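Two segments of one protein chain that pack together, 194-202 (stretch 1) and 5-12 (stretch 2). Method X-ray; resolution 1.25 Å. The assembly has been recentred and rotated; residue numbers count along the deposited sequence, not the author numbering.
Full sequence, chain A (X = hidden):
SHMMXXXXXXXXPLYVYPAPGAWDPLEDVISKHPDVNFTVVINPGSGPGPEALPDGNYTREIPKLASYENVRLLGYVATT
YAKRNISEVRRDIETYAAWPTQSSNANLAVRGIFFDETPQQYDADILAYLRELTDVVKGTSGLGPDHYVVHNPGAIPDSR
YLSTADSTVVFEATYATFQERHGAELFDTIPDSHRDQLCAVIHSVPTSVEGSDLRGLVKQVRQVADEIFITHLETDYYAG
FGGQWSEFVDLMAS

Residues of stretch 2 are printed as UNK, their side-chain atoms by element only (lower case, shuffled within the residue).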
# COMPACT_ATOMS: atom_id res chain seq x y z
N HIS A 194 6.46 -15.05 -5.77
CA HIS A 194 5.65 -15.70 -4.75
C HIS A 194 4.61 -14.69 -4.30
O HIS A 194 4.88 -13.48 -4.30
CB HIS A 194 6.53 -16.10 -3.57
CG HIS A 194 5.84 -16.93 -2.55
ND1 HIS A 194 5.05 -16.41 -1.55
CD2 HIS A 194 5.83 -18.28 -2.37
CE1 HIS A 194 4.59 -17.39 -0.80
NE2 HIS A 194 5.05 -18.53 -1.28
N ARG A 195 3.44 -15.17 -3.90
CA ARG A 195 2.37 -14.28 -3.46
C ARG A 195 2.82 -13.31 -2.37
O ARG A 195 2.31 -12.20 -2.32
CB ARG A 195 1.13 -15.08 -2.99
CG ARG A 195 1.36 -15.95 -1.77
CD ARG A 195 0.10 -16.67 -1.33
NE ARG A 195 -0.99 -15.78 -0.93
CZ ARG A 195 -1.02 -15.07 0.21
NH1 ARG A 195 -0.01 -15.11 1.06
NH2 ARG A 195 -2.07 -14.31 0.49
N ASP A 196 3.75 -13.72 -1.51
CA ASP A 196 4.22 -12.86 -0.42
C ASP A 196 4.90 -11.59 -0.93
O ASP A 196 5.04 -10.64 -0.18
CB ASP A 196 5.19 -13.62 0.50
CG ASP A 196 4.51 -14.69 1.33
OD1 ASP A 196 3.26 -14.78 1.32
OD2 ASP A 196 5.24 -15.45 2.01
N GLN A 197 5.32 -11.59 -2.18
CA GLN A 197 5.97 -10.43 -2.79
C GLN A 197 5.01 -9.46 -3.46
O GLN A 197 5.45 -8.43 -3.95
CB GLN A 197 6.96 -10.91 -3.84
CG GLN A 197 8.04 -11.78 -3.27
CD GLN A 197 8.95 -12.27 -4.35
OE1 GLN A 197 8.55 -13.06 -5.18
NE2 GLN A 197 10.17 -11.76 -4.38
N LEU A 198 3.72 -9.82 -3.55
CA LEU A 198 2.81 -9.18 -4.49
C LEU A 198 1.60 -8.55 -3.83
O LEU A 198 1.03 -9.08 -2.86
CB LEU A 198 2.32 -10.21 -5.50
CG LEU A 198 3.41 -11.01 -6.22
CD1 LEU A 198 2.76 -12.02 -7.16
CD2 LEU A 198 4.36 -10.11 -6.96
N CYS A 199 1.20 -7.42 -4.39
CA CYS A 199 0.01 -6.70 -3.98
C CYS A 199 -0.88 -6.48 -5.19
O CYS A 199 -0.41 -6.26 -6.31
CB CYS A 199 0.39 -5.36 -3.36
SG CYS A 199 -0.95 -4.28 -2.92
N ALA A 200 -2.19 -6.50 -4.94
CA ALA A 200 -3.20 -6.26 -5.96
C ALA A 200 -4.14 -5.16 -5.50
O ALA A 200 -4.67 -5.22 -4.39
CB ALA A 200 -3.99 -7.51 -6.24
N VAL A 201 -4.37 -4.21 -6.39
CA VAL A 201 -5.29 -3.11 -6.17
C VAL A 201 -6.34 -3.15 -7.28
O VAL A 201 -6.02 -2.96 -8.46
CB VAL A 201 -4.55 -1.77 -6.20
CG1 VAL A 201 -5.52 -0.60 -6.18
CG2 VAL A 201 -3.60 -1.66 -5.02
N ILE A 202 -7.58 -3.39 -6.89
CA ILE A 202 -8.68 -3.51 -7.84
C ILE A 202 -9.75 -2.51 -7.44
O ILE A 202 -10.37 -2.66 -6.40
CB ILE A 202 -9.29 -4.92 -7.86
CG1 ILE A 202 -8.21 -5.98 -8.09
CG2 ILE A 202 -10.37 -5.03 -8.93
CD1 ILE A 202 -8.69 -7.40 -7.82
N UNK A 5 -8.47 -19.73 1.98
CA UNK A 5 -7.11 -19.83 1.48
C UNK A 5 -6.16 -18.94 2.25
O UNK A 5 -6.46 -18.47 3.36
N UNK A 6 -4.98 -18.69 1.69
CA UNK A 6 -3.97 -17.93 2.43
C UNK A 6 -4.47 -16.55 2.86
O UNK A 6 -5.16 -15.88 2.10
c UNK A 6 -4.52 -19.11 0.35
c UNK A 6 -3.07 -18.82 0.38
c UNK A 6 -2.83 -17.79 1.42
N UNK A 7 -4.12 -16.16 4.07
CA UNK A 7 -4.42 -14.83 4.55
C UNK A 7 -3.60 -13.78 3.81
O UNK A 7 -2.45 -14.02 3.41
c UNK A 7 -4.12 -14.77 6.05
n UNK A 7 -6.14 -12.87 9.71
c UNK A 7 -4.78 -13.61 6.77
c UNK A 7 -6.07 -14.06 7.47
c UNK A 7 -6.67 -12.93 8.31
N UNK A 8 -4.21 -12.63 3.64
CA UNK A 8 -3.58 -11.46 3.05
C UNK A 8 -3.73 -10.27 3.98
O UNK A 8 -4.65 -10.20 4.80
c UNK A 8 -4.20 -11.13 1.70
o UNK A 8 -3.97 -12.19 0.78
N UNK A 9 -2.82 -9.32 3.81
CA UNK A 9 -2.92 -8.02 4.44
C UNK A 9 -3.89 -7.15 3.67
O UNK A 9 -3.96 -7.22 2.45
c UNK A 9 0.89 -7.54 5.00
c UNK A 9 -0.49 -8.16 5.17
c UNK A 9 -1.56 -7.35 4.45
c UNK A 9 1.98 -8.38 5.67
n UNK A 9 1.99 -9.79 5.19
N UNK A 10 -4.60 -6.30 4.40
CA UNK A 10 -5.40 -5.26 3.77
C UNK A 10 -4.47 -4.09 3.42
O UNK A 10 -3.85 -3.50 4.30
c UNK A 10 -7.27 -3.61 4.08
c UNK A 10 -6.54 -4.79 4.68
c UNK A 10 -7.52 -5.94 4.94
N UNK A 11 -4.36 -3.80 2.13
CA UNK A 11 -3.55 -2.69 1.65
C UNK A 11 -4.46 -1.48 1.51
O UNK A 11 -5.54 -1.59 0.91
c UNK A 11 -2.95 -3.06 0.31
c UNK A 11 -2.52 -1.21 -1.27
c UNK A 11 0.01 -0.84 -0.29
c UNK A 11 -1.71 -0.23 -1.79
c UNK A 11 -0.80 -1.82 0.24
c UNK A 11 -2.07 -2.01 -0.26
c UNK A 11 -0.45 -0.04 -1.30
N UNK A 12 -4.07 -0.35 2.07
CA UNK A 12 -4.93 0.83 2.12
C UNK A 12 -4.18 2.04 1.57
O UNK A 12 -3.32 2.60 2.27
c UNK A 12 -5.91 -0.13 4.25
c UNK A 12 -5.40 1.15 3.55
c UNK A 12 -6.50 2.21 3.51

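Position 5 carries no side-chain atoms at all, and its phi/psi of 81/-164 would jam a CB against the carbonyl O of the residue before. Both observations give Gly5, which makes no contact with stretch 1.

Position 6 has three carbons that close a ring onto its own backbone N, with phi at -57°. Its CB lies 3.5 Å from Arg195 CZ, over one face of the guanidinium. The closed ring identifies Pro6, whose CD would lie 2.6 Å from an ideal CB on Gly5.

At position 7, four carbons run in an unbranched row to a terminal nitrogen. CA to CB points away from stretch 1, leaving CB 5.9 Å from Arg195 NH2; the backbone makes the contact instead, its O accepting a hydrogen bond from Arg195 NH2 at 3.0 Å with an N-H...acceptor angle of 141°. The chain is that of Lys7.

Position 8 holds one carbon and one oxygen, a short hydroxyl side chain. That oxygen is 2.9 Å from Arg195 NH2, near the guanidinium plane, but the angle is too poor for a hydrogen bond. This is Ser8, whose OG is hydrogen-bonded elsewhere in the structure.

Position 9 repeats the row of four carbons ending in nitrogen. The terminal nitrogen is 6.2 Å from Asp196 O, too far for contact. It is Lys9, where the strand begins.

Position 10 shows one carbon bearing two more, a branch directly at CB, out of reach of stretch 1; hence Val10.

Position 11 has one carbon followed by a six-carbon ring without a heteroatom or substituent. CA to CB points toward stretch 1, and Cys199 SG sits over one ring face, 3.9 Å from the centroid of the ring atoms and 20° off the ring normal. The residue is Phe11; its CG is 3.7 Å from Cys199 SG, and its CD2 is 3.9 Å from Val201 CG2, which approaches obliquely.

Position 12 again has three carbons branched at CB, out of reach of stretch 1: Val12.

The contact therefore has two parts. Near the surface, Arg195 lays a guanidinium face against Pro6 and turns its edge to the Lys7 carbonyl. Deeper, buried Phe11 packs against Cys199 and Val201. The strands are not hydrogen-bonded to each other: the nearest CA atoms, those of Cys199 and Phe11, are 7.8 Å apart, so side chains fill the gap.

Stretch 2, residues 5-12: GPKSKVFV
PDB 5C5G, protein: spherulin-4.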